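Local coordinates for esterase A (Caulobacter crescentus, PDB 5GKV), which is a penicillin-binding protein homolog of the serine beta-lactamase family and probably hydrolyses ester substrates through an acyl-enzyme, at residues A125-Q129 with W318-F322; L312-I316 with P327-Y331; Y330-T334 with I379-Y383; P333-F338 with A350-R354; S341-C347 with L369-S375. One frame throughout, in Å; residues are numbered along the deposited sequence.

Contact 1. Residues A125-Q129 with W318-F322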
# COMPACT_ATOMS: atom_id res chain seq x y z
N ALA A 125 -14.66 -6.56 -3.61
CA ALA A 125 -14.38 -5.26 -3.01
C ALA A 125 -12.89 -4.96 -3.01
O ALA A 125 -12.48 -3.83 -3.32
CB ALA A 125 -14.91 -5.20 -1.58
N LEU A 126 -12.08 -5.94 -2.64
CA LEU A 126 -10.65 -5.71 -2.49
C LEU A 126 -9.92 -5.62 -3.82
O LEU A 126 -8.82 -5.08 -3.86
CB LEU A 126 -10.01 -6.81 -1.63
CG LEU A 126 -10.47 -6.81 -0.17
CD1 LEU A 126 -9.80 -7.97 0.57
CD2 LEU A 126 -10.15 -5.49 0.51
N SER A 127 -10.53 -6.09 -4.92
CA SER A 127 -9.95 -5.95 -6.24
C SER A 127 -10.58 -4.81 -7.04
O SER A 127 -10.46 -4.77 -8.27
CB SER A 127 -10.03 -7.27 -7.00
OG SER A 127 -11.37 -7.75 -7.10
N HIS A 128 -11.23 -3.86 -6.36
CA HIS A 128 -11.69 -2.61 -6.95
C HIS A 128 -12.79 -2.84 -7.98
O HIS A 128 -12.91 -2.09 -8.95
CB HIS A 128 -10.49 -1.82 -7.54
CG HIS A 128 -9.39 -1.62 -6.53
ND1 HIS A 128 -9.43 -0.63 -5.57
CD2 HIS A 128 -8.28 -2.35 -6.27
CE1 HIS A 128 -8.38 -0.73 -4.78
NE2 HIS A 128 -7.65 -1.76 -5.18
N GLN A 129 -13.62 -3.85 -7.75
CA GLN A 129 -14.71 -4.17 -8.66
C GLN A 129 -16.05 -3.61 -8.22
O GLN A 129 -16.99 -3.59 -9.03
CB GLN A 129 -14.84 -5.69 -8.82
CG GLN A 129 -13.64 -6.33 -9.46
CD GLN A 129 -13.91 -7.78 -9.74
OE1 GLN A 129 -14.78 -8.10 -10.56
NE2 GLN A 129 -13.20 -8.66 -9.06
N TRP A 318 -5.14 -7.54 -10.69
CA TRP A 318 -5.44 -7.39 -9.27
C TRP A 318 -5.61 -8.75 -8.61
O TRP A 318 -6.36 -9.59 -9.12
CB TRP A 318 -6.73 -6.59 -9.06
CG TRP A 318 -6.63 -5.12 -9.30
CD1 TRP A 318 -7.22 -4.41 -10.31
CD2 TRP A 318 -5.92 -4.16 -8.49
NE1 TRP A 318 -6.92 -3.07 -10.18
CE2 TRP A 318 -6.12 -2.90 -9.08
CE3 TRP A 318 -5.14 -4.26 -7.33
CZ2 TRP A 318 -5.56 -1.74 -8.55
CZ3 TRP A 318 -4.57 -3.11 -6.81
CH2 TRP A 318 -4.79 -1.86 -7.41
N GLY A 319 -4.92 -8.95 -7.49
CA GLY A 319 -5.30 -9.93 -6.49
C GLY A 319 -6.31 -9.34 -5.53
O GLY A 319 -6.98 -8.35 -5.82
N ALA A 320 -6.40 -9.95 -4.34
CA ALA A 320 -7.34 -9.49 -3.32
C ALA A 320 -6.72 -8.33 -2.52
O ALA A 320 -6.35 -8.45 -1.35
CB ALA A 320 -7.76 -10.64 -2.41
N GLY A 321 -6.64 -7.18 -3.19
CA GLY A 321 -6.04 -5.97 -2.65
C GLY A 321 -4.58 -5.75 -3.01
O GLY A 321 -4.13 -4.60 -3.04
N PHE A 322 -3.84 -6.82 -3.32
CA PHE A 322 -2.48 -6.69 -3.82
C PHE A 322 -2.49 -6.41 -5.32
O PHE A 322 -3.29 -6.97 -6.07
CB PHE A 322 -1.67 -7.97 -3.54
CG PHE A 322 -1.46 -8.30 -2.08
CD1 PHE A 322 -0.58 -7.55 -1.31
CD2 PHE A 322 -2.10 -9.39 -1.49
CE1 PHE A 322 -0.35 -7.87 0.04
CE2 PHE A 322 -1.90 -9.70 -0.14
CZ PHE A 322 -1.02 -8.94 0.63
O HOH W 1 -5.42 -2.21 -3.49
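The imidazole of His128 lies across one face of the Trp318 indole, with His128 CD2 3.4 Å above the indole plane and over its centre. The two side chains cross at about a right angle and the ring planes meet at 47°, so the pair is oblique, with the His128 centroid 4.3 Å from that of the six-membered ring of Trp318. NE2 of His128 reaches the far rim of this ring, 3.6 Å from Trp318 CH2. Both rings leave their backbones anti to the carbonyl carbon (chi1 -53° for His128, -74° for Trp318), which lets them meet between the two segments. Rotation of the imidazole is fixed at both nitrogens: ND1 pairs with the backbone N of His170, while NE2 shares a water, in the ring plane, with Gly321 O. On the same indole face, Ser127 O approaches CD1 of Trp318, and Ser127 CB sits 3.4 Å from Gly319 O; Ser127 OG is turned to Glu123 O and also accepts from Gln129 NE2. Leu126 reaches the middle of the loop, its CB resting 3.7 Å from Ala320 C, and Leu126 O meets Gly321 CA in a CA-H...O contact of 3.2 Å. His128, with positive phi, is the C-prime residue of a Schellman motif ending helix 122-126, and the buried loop between strands 315-318 and 323-324 packs against that helix end.

Contact 2. Residues L312-I316 with P327-Y331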
# COMPACT_ATOMS: atom_id res chain seq x y z
N LEU A 312 -6.86 4.13 -12.62
CA LEU A 312 -5.42 4.20 -12.87
C LEU A 312 -5.16 3.93 -14.34
O LEU A 312 -5.71 2.98 -14.91
CB LEU A 312 -4.66 3.20 -11.99
CG LEU A 312 -4.78 3.44 -10.48
CD1 LEU A 312 -4.08 2.35 -9.68
CD2 LEU A 312 -4.24 4.81 -10.09
N PRO A 313 -4.37 4.75 -15.00
CA PRO A 313 -4.19 4.64 -16.46
C PRO A 313 -3.20 3.55 -16.85
O PRO A 313 -2.15 3.81 -17.47
CB PRO A 313 -3.71 6.05 -16.85
CG PRO A 313 -2.98 6.54 -15.64
CD PRO A 313 -3.74 5.96 -14.45
N TYR A 314 -3.54 2.30 -16.52
CA TYR A 314 -2.67 1.15 -16.71
C TYR A 314 -3.51 -0.10 -16.89
O TYR A 314 -4.63 -0.19 -16.38
CB TYR A 314 -1.73 0.90 -15.52
CG TYR A 314 -0.80 2.05 -15.14
CD1 TYR A 314 0.52 2.08 -15.58
CD2 TYR A 314 -1.24 3.06 -14.31
CE1 TYR A 314 1.36 3.13 -15.22
CE2 TYR A 314 -0.42 4.10 -13.94
CZ TYR A 314 0.89 4.13 -14.40
OH TYR A 314 1.70 5.17 -14.01
N GLU A 315 -2.93 -1.08 -17.57
CA GLU A 315 -3.41 -2.46 -17.45
C GLU A 315 -2.91 -3.02 -16.12
O GLU A 315 -1.70 -3.03 -15.87
CB GLU A 315 -2.91 -3.31 -18.62
CG GLU A 315 -3.75 -4.56 -18.83
CD GLU A 315 -3.04 -5.70 -19.55
OE1 GLU A 315 -2.20 -5.45 -20.44
OE2 GLU A 315 -3.34 -6.87 -19.21
N ILE A 316 -3.83 -3.47 -15.27
CA ILE A 316 -3.51 -3.97 -13.94
C ILE A 316 -4.10 -5.36 -13.77
O ILE A 316 -5.24 -5.63 -14.18
CB ILE A 316 -4.01 -3.03 -12.83
CG1 ILE A 316 -3.38 -1.64 -12.98
CG2 ILE A 316 -3.74 -3.62 -11.42
CD1 ILE A 316 -3.94 -0.58 -12.02
N PRO A 327 1.13 -6.89 -15.90
CA PRO A 327 2.03 -6.89 -17.06
C PRO A 327 3.06 -5.77 -17.08
O PRO A 327 3.73 -5.58 -18.09
CB PRO A 327 1.05 -6.70 -18.22
CG PRO A 327 0.07 -5.71 -17.67
CD PRO A 327 -0.06 -6.07 -16.17
N ASN A 328 3.20 -5.01 -15.99
CA ASN A 328 4.07 -3.84 -16.05
C ASN A 328 5.45 -4.09 -15.48
O ASN A 328 6.39 -3.38 -15.85
CB ASN A 328 3.39 -2.66 -15.32
CG ASN A 328 2.00 -2.37 -15.86
OD1 ASN A 328 1.86 -1.93 -17.00
ND2 ASN A 328 0.96 -2.63 -15.05
N PHE A 329 5.60 -5.07 -14.59
CA PHE A 329 6.89 -5.50 -14.06
C PHE A 329 7.62 -4.37 -13.33
O PHE A 329 8.85 -4.27 -13.36
CB PHE A 329 7.76 -6.10 -15.16
CG PHE A 329 7.17 -7.36 -15.72
CD1 PHE A 329 7.41 -8.58 -15.10
CD2 PHE A 329 6.33 -7.32 -16.83
CE1 PHE A 329 6.83 -9.76 -15.59
CE2 PHE A 329 5.75 -8.49 -17.33
CZ PHE A 329 6.00 -9.70 -16.71
N TYR A 330 6.86 -3.53 -12.63
CA TYR A 330 7.48 -2.50 -11.81
C TYR A 330 8.09 -3.07 -10.54
O TYR A 330 8.83 -2.33 -9.87
CB TYR A 330 6.46 -1.43 -11.46
CG TYR A 330 5.95 -0.67 -12.66
CD1 TYR A 330 6.82 -0.30 -13.70
CD2 TYR A 330 4.62 -0.31 -12.76
CE1 TYR A 330 6.35 0.42 -14.80
CE2 TYR A 330 4.14 0.40 -13.85
CZ TYR A 330 5.00 0.76 -14.86
OH TYR A 330 4.51 1.46 -15.93
N TYR A 331 7.81 -4.33 -10.18
CA TYR A 331 8.42 -4.96 -9.01
C TYR A 331 9.45 -6.01 -9.41
O TYR A 331 9.71 -6.96 -8.67
CB TYR A 331 7.36 -5.60 -8.10
CG TYR A 331 6.24 -4.68 -7.68
CD1 TYR A 331 6.48 -3.34 -7.39
CD2 TYR A 331 4.95 -5.16 -7.56
CE1 TYR A 331 5.44 -2.50 -7.01
CE2 TYR A 331 3.90 -4.34 -7.19
CZ TYR A 331 4.15 -3.02 -6.91
OH TYR A 331 3.10 -2.22 -6.54
O HOH W 2 -0.22 -0.92 -18.43
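With CG anti to the carbonyl carbon (chi1 -55°), Asn328 aims its amide at the backbone of Glu315, while chi1 of -159° brings the extended Glu315 side chain against Pro327 CG. The contact joins strand 315-318, one half of a two-stranded antiparallel sheet with strand 305-306, to the loop after strand 323-324, which carries a cis peptide bond before Pro327. Asn328 ND2 donates to Glu315 O at 2.8 Å, almost in line with the carbonyl (170°), although the acceptor is tilted from the amide plane. The other end of the same amide, OD1, accepts from a water that in turn accepts from Glu315 N, so the amide spans both polar groups of this residue's main chain, one directly and one through solvent. Beside the amide, Pro327 CG fits against the carboxylate end of Glu315, 3.6 Å from Glu315 CD; Glu315 OE2 is engaged in a salt bridge with Arg306. Pro327 CD also approaches Glu315 O, which is therefore flanked by a proline methylene as well as the amide donor. At the other end of the contact, the tyrosines cross at about a right angle and meet edge to edge. Asn328 CB covers one face of the Tyr330 ring, offset toward its rim, and Tyr330 OH touches the edge of the Tyr314 ring, 3.6 Å from Tyr314 CE1.

Contact 3. Residues Y330-T334 with I379-Y383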
# COMPACT_ATOMS: atom_id res chain seq x y z
N TYR A 330 6.86 -3.53 -12.63
CA TYR A 330 7.48 -2.50 -11.81
C TYR A 330 8.09 -3.07 -10.54
O TYR A 330 8.83 -2.33 -9.87
CB TYR A 330 6.46 -1.43 -11.46
CG TYR A 330 5.95 -0.67 -12.66
CD1 TYR A 330 6.82 -0.30 -13.70
CD2 TYR A 330 4.62 -0.31 -12.76
CE1 TYR A 330 6.35 0.42 -14.80
CE2 TYR A 330 4.14 0.40 -13.85
CZ TYR A 330 5.00 0.76 -14.86
OH TYR A 330 4.51 1.46 -15.93
N TYR A 331 7.81 -4.33 -10.18
CA TYR A 331 8.42 -4.96 -9.01
C TYR A 331 9.45 -6.01 -9.41
O TYR A 331 9.71 -6.96 -8.67
CB TYR A 331 7.36 -5.60 -8.10
CG TYR A 331 6.24 -4.68 -7.68
CD1 TYR A 331 6.48 -3.34 -7.39
CD2 TYR A 331 4.95 -5.16 -7.56
CE1 TYR A 331 5.44 -2.50 -7.01
CE2 TYR A 331 3.90 -4.34 -7.19
CZ TYR A 331 4.15 -3.02 -6.91
OH TYR A 331 3.10 -2.22 -6.54
N GLY A 332 10.08 -5.84 -10.56
CA GLY A 332 11.09 -6.78 -11.00
C GLY A 332 10.56 -7.75 -12.03
O GLY A 332 9.45 -7.59 -12.56
N PRO A 333 11.33 -8.81 -12.32
CA PRO A 333 11.02 -9.69 -13.46
C PRO A 333 9.98 -10.78 -13.22
O PRO A 333 9.55 -11.42 -14.19
CB PRO A 333 12.38 -10.32 -13.77
CG PRO A 333 13.00 -10.45 -12.39
CD PRO A 333 12.60 -9.17 -11.67
N THR A 334 9.56 -11.04 -11.99
CA THR A 334 8.68 -12.17 -11.73
C THR A 334 7.23 -11.77 -11.92
O THR A 334 6.71 -10.92 -11.19
CB THR A 334 8.92 -12.70 -10.32
OG1 THR A 334 10.31 -13.00 -10.16
CG2 THR A 334 8.11 -13.96 -10.09
N ILE A 379 15.01 -1.95 -7.82
CA ILE A 379 14.57 -3.35 -7.79
C ILE A 379 15.24 -4.13 -8.91
O ILE A 379 15.65 -5.28 -8.73
CB ILE A 379 13.03 -3.42 -7.87
CG1 ILE A 379 12.42 -2.79 -6.60
CG2 ILE A 379 12.55 -4.86 -8.04
CD1 ILE A 379 10.91 -2.52 -6.71
N GLU A 380 15.37 -3.51 -10.08
CA GLU A 380 16.01 -4.21 -11.19
C GLU A 380 17.49 -4.46 -10.90
O GLU A 380 18.01 -5.55 -11.18
CB GLU A 380 15.81 -3.41 -12.49
CG GLU A 380 14.33 -3.43 -12.91
CD GLU A 380 14.04 -2.71 -14.22
OE1 GLU A 380 14.84 -1.85 -14.61
OE2 GLU A 380 13.00 -3.02 -14.85
N ALA A 381 18.16 -3.50 -10.26
CA ALA A 381 19.54 -3.73 -9.85
C ALA A 381 19.65 -4.84 -8.82
O ALA A 381 20.62 -5.62 -8.83
CB ALA A 381 20.15 -2.44 -9.29
N ALA A 382 18.70 -4.90 -7.89
CA ALA A 382 18.75 -5.95 -6.88
C ALA A 382 18.60 -7.32 -7.53
O ALA A 382 19.36 -8.25 -7.23
CB ALA A 382 17.66 -5.72 -5.83
N TYR A 383 17.63 -7.46 -8.45
CA TYR A 383 17.45 -8.74 -9.13
C TYR A 383 18.65 -9.10 -10.00
O TYR A 383 19.01 -10.27 -10.11
CB TYR A 383 16.17 -8.73 -9.98
CG TYR A 383 14.93 -9.15 -9.22
CD1 TYR A 383 14.10 -8.20 -8.62
CD2 TYR A 383 14.58 -10.49 -9.11
CE1 TYR A 383 12.95 -8.58 -7.92
CE2 TYR A 383 13.44 -10.88 -8.42
CZ TYR A 383 12.63 -9.92 -7.83
OH TYR A 383 11.50 -10.29 -7.15
O HOH W 3 9.72 -9.62 -9.45
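Pro333 sets its ring over the face of Tyr383, with CD 3.4 Å from the ring centroid and only 12° off the normal, a close CH-pi contact. Pro333 CG spreads toward one side of the phenol, 3.6 Å from Tyr383 CD2. The phenol is presented broadside by a chi1 of -88° and a chi2 of 94°, which stand it up from the helix toward the loop; in its plane, the ring edge faces Ile379 O, one turn earlier. Gly332, with positive phi, passes close beside the ring, its CA 4.0 Å from Tyr383 CE1. Helix 373-384, the C-terminal helix of this beta-lactamase-type fold, thus packs on the loop leading to strand 338-341. Ile379 contributes through two branches: CG2, anti to the backbone N, lies 3.6 Å from Tyr331 C, whereas CD1 reaches back along the loop to within 3.8 Å of Tyr330 O. One water donates to Tyr331 O at 2.8 Å and accepts from Thr334 N, bridging the bend around Gly332. It also makes a weak bond to Tyr383 OH, whose main partner is Asp351.

Contact 4. Residues P333-F338 with A350-R354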
# COMPACT_ATOMS: atom_id res chain seq x y z
N PRO A 333 11.33 -8.81 -12.32
CA PRO A 333 11.02 -9.69 -13.46
C PRO A 333 9.98 -10.78 -13.22
O PRO A 333 9.55 -11.42 -14.19
CB PRO A 333 12.38 -10.32 -13.77
CG PRO A 333 13.00 -10.45 -12.39
CD PRO A 333 12.60 -9.17 -11.67
N THR A 334 9.56 -11.04 -11.99
CA THR A 334 8.68 -12.17 -11.73
C THR A 334 7.23 -11.77 -11.92
O THR A 334 6.71 -10.92 -11.19
CB THR A 334 8.92 -12.70 -10.32
OG1 THR A 334 10.31 -13.00 -10.16
CG2 THR A 334 8.11 -13.96 -10.09
N ALA A 335 6.56 -12.41 -12.89
CA ALA A 335 5.19 -12.02 -13.22
C ALA A 335 4.26 -12.14 -12.02
O ALA A 335 3.39 -11.28 -11.83
CB ALA A 335 4.66 -12.87 -14.39
N GLU A 336 4.44 -13.17 -11.19
CA GLU A 336 3.53 -13.44 -10.08
C GLU A 336 3.98 -12.80 -8.77
O GLU A 336 3.36 -13.06 -7.73
CB GLU A 336 3.32 -14.96 -9.89
CG GLU A 336 4.56 -15.78 -9.53
CD GLU A 336 5.43 -16.17 -10.74
OE1 GLU A 336 5.22 -15.64 -11.86
OE2 GLU A 336 6.33 -17.02 -10.57
N ALA A 337 5.01 -11.96 -8.79
CA ALA A 337 5.28 -11.13 -7.62
C ALA A 337 4.13 -10.15 -7.43
O ALA A 337 3.32 -9.92 -8.34
CB ALA A 337 6.61 -10.39 -7.78
N PHE A 338 4.07 -9.54 -6.24
CA PHE A 338 2.90 -8.74 -5.87
C PHE A 338 3.28 -7.76 -4.77
O PHE A 338 4.26 -7.95 -4.04
CB PHE A 338 1.74 -9.63 -5.38
CG PHE A 338 2.09 -10.48 -4.19
CD1 PHE A 338 2.66 -11.73 -4.37
CD2 PHE A 338 1.85 -10.04 -2.90
CE1 PHE A 338 2.98 -12.51 -3.28
CE2 PHE A 338 2.18 -10.82 -1.80
CZ PHE A 338 2.73 -12.07 -2.00
N ALA A 350 6.59 -8.46 -2.71
CA ALA A 350 7.05 -9.80 -2.36
C ALA A 350 7.14 -10.65 -3.61
O ALA A 350 6.31 -10.52 -4.51
CB ALA A 350 6.09 -10.48 -1.36
N ASP A 351 8.14 -11.52 -3.67
CA ASP A 351 8.31 -12.46 -4.77
C ASP A 351 8.44 -13.85 -4.15
O ASP A 351 9.54 -14.27 -3.76
CB ASP A 351 9.53 -12.09 -5.61
CG ASP A 351 9.77 -13.04 -6.77
OD1 ASP A 351 9.07 -14.09 -6.87
OD2 ASP A 351 10.70 -12.75 -7.55
N PRO A 352 7.33 -14.58 -4.03
CA PRO A 352 7.42 -15.92 -3.42
C PRO A 352 8.22 -16.90 -4.25
O PRO A 352 8.75 -17.86 -3.69
CB PRO A 352 5.96 -16.37 -3.30
CG PRO A 352 5.17 -15.10 -3.33
CD PRO A 352 5.94 -14.17 -4.25
N THR A 353 8.32 -16.68 -5.57
CA THR A 353 9.03 -17.62 -6.43
C THR A 353 10.53 -17.57 -6.18
O THR A 353 11.19 -18.62 -6.12
CB THR A 353 8.73 -17.32 -7.89
OG1 THR A 353 7.32 -17.45 -8.12
CG2 THR A 353 9.48 -18.27 -8.80
N ARG A 354 11.09 -16.37 -6.05
CA ARG A 354 12.52 -16.20 -5.78
C ARG A 354 12.82 -16.06 -4.29
O ARG A 354 14.00 -16.06 -3.91
CB ARG A 354 13.06 -14.99 -6.54
CG ARG A 354 12.67 -14.93 -8.03
CD ARG A 354 13.56 -15.81 -8.87
NE ARG A 354 14.95 -15.37 -8.85
CZ ARG A 354 15.49 -14.53 -9.73
NH1 ARG A 354 14.75 -14.03 -10.72
NH2 ARG A 354 16.77 -14.20 -9.63
O HOH W 4 11.84 -14.44 -11.61
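Thr334 OG1 donates to Asp351 OD2 at 2.7 Å, approaching from above the carboxylate plane, and itself accepts from a water held by Arg354 NH1. The aspartate, its CG anti to the backbone N (chi1 179°), is well occupied: OD2 also pairs with Tyr383 OH on helix 373-384, while OD1 turns inward to the chain ahead and accepts from Arg354 N at 3.2 Å, an Asx motif, with a weak bond from Thr353 N. Nearer the surface, Thr353 OG1 donates to Glu336 OE2 at 2.7 Å, meeting it on the anti side; a bend at chi2 brings the Glu336 carboxylate over to this hydroxyl. Between these polar groups a type I turn from Thr334 to Ala337 leads into strand 338-341, which pairs with strand 347-351 in the antiparallel main sheet. Phe338 and Ala350 form a hydrogen-bonded pair, Phe338 N to Ala350 O at 3.0 Å and Ala350 N to Phe338 O at 2.7 Å, satisfying the backbone N and O of both residues. The Phe338 ring folds back over its partner: one face receives Ala350 CB, whereas its edge meets Pro352 CG, 3.4 Å from Phe338 CE1. Phe322 packs edge-to-face with the same phenyl ring.

Contact 5. Residues S341-C347 with L369-S375; sequences SGWGGSC and LIGDPRS
Leu369 lays CD2 against the six-membered ring of Trp343, 3.7 Å from CZ3, the two side chains crossing at a slant. Trp343 begins a path away from the other segment, yet with CG anti to the backbone N (chi1 178°) its indole swings back to meet the leucine. On the other side of Gly342, Ser341 CB rests 3.9 Å from Ile370 CG2, and Ser341 OG, hydrogen-bonded to Tyr331, shares a water with Gly371 N. Another water bridges Gly345 O and Asp372 N. Asp372 packs its CB 3.7 Å from Gly345 CA. Asp372 is the N-cap of helix 373-384, and its OD1 accepts from Arg374 N at 2.9 Å; Arg374 NE and NH2 grip the two carboxylate oxygens side-on, which probably favours the ionised form of Asp372. Arg374 NH1 pairs with Glu40. Ser80 OG, consistent with the serine of the family's SxxK motif, bonds Ser341 O and, weakly, Trp343 N; Ser341-Gly342 is probably the counterpart of the KTG motif. The type II turn from Gly342 to Gly345 links antiparallel strands 338-341 and 347-351; Ser375, at the helix start, covers Cys347 on strand 347-351, while Arg374 touches Tyr360 and Met362 of strand 356-362.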
# COMPACT_ATOMS: atom_id res chain seq x y z
N SER A 341 1.93 0.02 -4.57
CA SER A 341 2.69 1.25 -4.68
C SER A 341 1.89 2.40 -4.10
O SER A 341 0.68 2.30 -3.91
CB SER A 341 3.08 1.54 -6.14
OG SER A 341 3.79 0.44 -6.67
N GLY A 342 2.58 3.51 -3.84
CA GLY A 342 1.98 4.64 -3.18
C GLY A 342 2.17 5.92 -3.97
O GLY A 342 3.12 6.07 -4.75
N TRP A 343 1.22 6.84 -3.76
CA TRP A 343 1.28 8.19 -4.31
C TRP A 343 2.67 8.80 -4.13
O TRP A 343 3.15 8.95 -3.00
CB TRP A 343 0.22 9.05 -3.61
CG TRP A 343 0.22 10.48 -4.06
CD1 TRP A 343 0.89 11.53 -3.48
CD2 TRP A 343 -0.51 11.02 -5.17
NE1 TRP A 343 0.63 12.70 -4.18
CE2 TRP A 343 -0.22 12.41 -5.22
CE3 TRP A 343 -1.37 10.48 -6.12
CZ2 TRP A 343 -0.77 13.25 -6.18
CZ3 TRP A 343 -1.91 11.31 -7.08
CH2 TRP A 343 -1.61 12.68 -7.10
N GLY A 344 3.31 9.18 -5.23
CA GLY A 344 4.59 9.83 -5.16
C GLY A 344 5.79 8.92 -5.36
O GLY A 344 6.88 9.41 -5.66
N GLY A 345 5.62 7.61 -5.19
CA GLY A 345 6.66 6.70 -5.64
C GLY A 345 7.06 5.57 -4.72
O GLY A 345 7.83 4.71 -5.14
N SER A 346 6.55 5.53 -3.48
CA SER A 346 6.89 4.43 -2.59
C SER A 346 6.30 3.11 -3.09
O SER A 346 5.36 3.07 -3.88
CB SER A 346 6.40 4.71 -1.16
OG SER A 346 4.98 4.58 -1.04
N CYS A 347 6.87 2.00 -2.61
CA CYS A 347 6.30 0.70 -2.95
C CYS A 347 6.85 -0.35 -1.99
O CYS A 347 7.87 -0.15 -1.33
CB CYS A 347 6.62 0.29 -4.39
SG CYS A 347 8.36 -0.20 -4.64
N LEU A 369 2.01 7.38 -10.91
CA LEU A 369 1.09 6.76 -9.97
C LEU A 369 1.60 5.40 -9.51
O LEU A 369 1.47 5.03 -8.34
CB LEU A 369 -0.30 6.64 -10.61
CG LEU A 369 -0.89 8.01 -10.94
CD1 LEU A 369 -1.95 7.94 -12.04
CD2 LEU A 369 -1.45 8.65 -9.67
N ILE A 370 2.18 4.63 -10.43
CA ILE A 370 2.89 3.39 -10.11
C ILE A 370 4.13 3.34 -11.00
O ILE A 370 4.23 4.03 -12.02
CB ILE A 370 2.04 2.11 -10.31
CG1 ILE A 370 1.53 2.04 -11.75
CG2 ILE A 370 0.87 2.08 -9.33
CD1 ILE A 370 0.60 0.86 -12.01
N GLY A 371 5.08 2.51 -10.59
CA GLY A 371 6.30 2.32 -11.37
C GLY A 371 7.17 3.56 -11.42
O GLY A 371 7.74 3.86 -12.49
N ASP A 372 7.29 4.28 -10.32
CA ASP A 372 8.23 5.39 -10.27
C ASP A 372 9.61 4.85 -10.61
O ASP A 372 10.05 3.87 -9.99
CB ASP A 372 8.23 6.03 -8.88
CG ASP A 372 9.12 7.25 -8.80
OD1 ASP A 372 10.37 7.10 -8.86
OD2 ASP A 372 8.57 8.36 -8.67
N PRO A 373 10.32 5.44 -11.58
CA PRO A 373 11.58 4.83 -12.02
C PRO A 373 12.66 4.77 -10.95
O PRO A 373 13.54 3.92 -11.06
CB PRO A 373 12.03 5.72 -13.19
CG PRO A 373 11.27 6.99 -13.02
CD PRO A 373 9.95 6.58 -12.43
N ARG A 374 12.63 5.65 -9.94
CA ARG A 374 13.60 5.51 -8.84
C ARG A 374 13.49 4.14 -8.19
O ARG A 374 14.50 3.46 -7.95
CB ARG A 374 13.40 6.64 -7.81
CG ARG A 374 13.64 8.06 -8.39
CD ARG A 374 13.18 9.14 -7.40
NE ARG A 374 11.72 9.15 -7.25
CZ ARG A 374 11.07 9.84 -6.32
NH1 ARG A 374 11.74 10.56 -5.43
NH2 ARG A 374 9.74 9.81 -6.28
N SER A 375 12.26 3.68 -7.95
CA SER A 375 12.06 2.38 -7.31
C SER A 375 12.33 1.24 -8.29
O SER A 375 12.96 0.24 -7.92
CB SER A 375 10.64 2.27 -6.73
OG SER A 375 9.63 2.17 -7.73
O HOH W 5 5.81 1.08 -8.02
O HOH W 6 4.17 5.03 -7.25
O HOH W 7 6.33 3.61 -7.46

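All five contacts belong to one beta-lactamase-type fold. Contact 1 ties helix 122-126 to the loop after strand 315-318, its centre about 14 Å from that of contact 2, whose segments alternate with its own along the chain. Contacts 2, 3 and 4 then follow one another down the loop 325-337: contacts 2 and 3 share Tyr330 and Tyr331, contacts 3 and 4 share Pro333 and Thr334 and lie closest, about 9 Å between centres. Contacts 3 and 5 both use helix 373-384, and contact 5 meets contact 2 through Tyr331 OH and Ser341 OG. The loop thus touches both the C-terminal helix and the edge region of the main sheet, whose strands 338-341 and 347-351 join contacts 4 and 5.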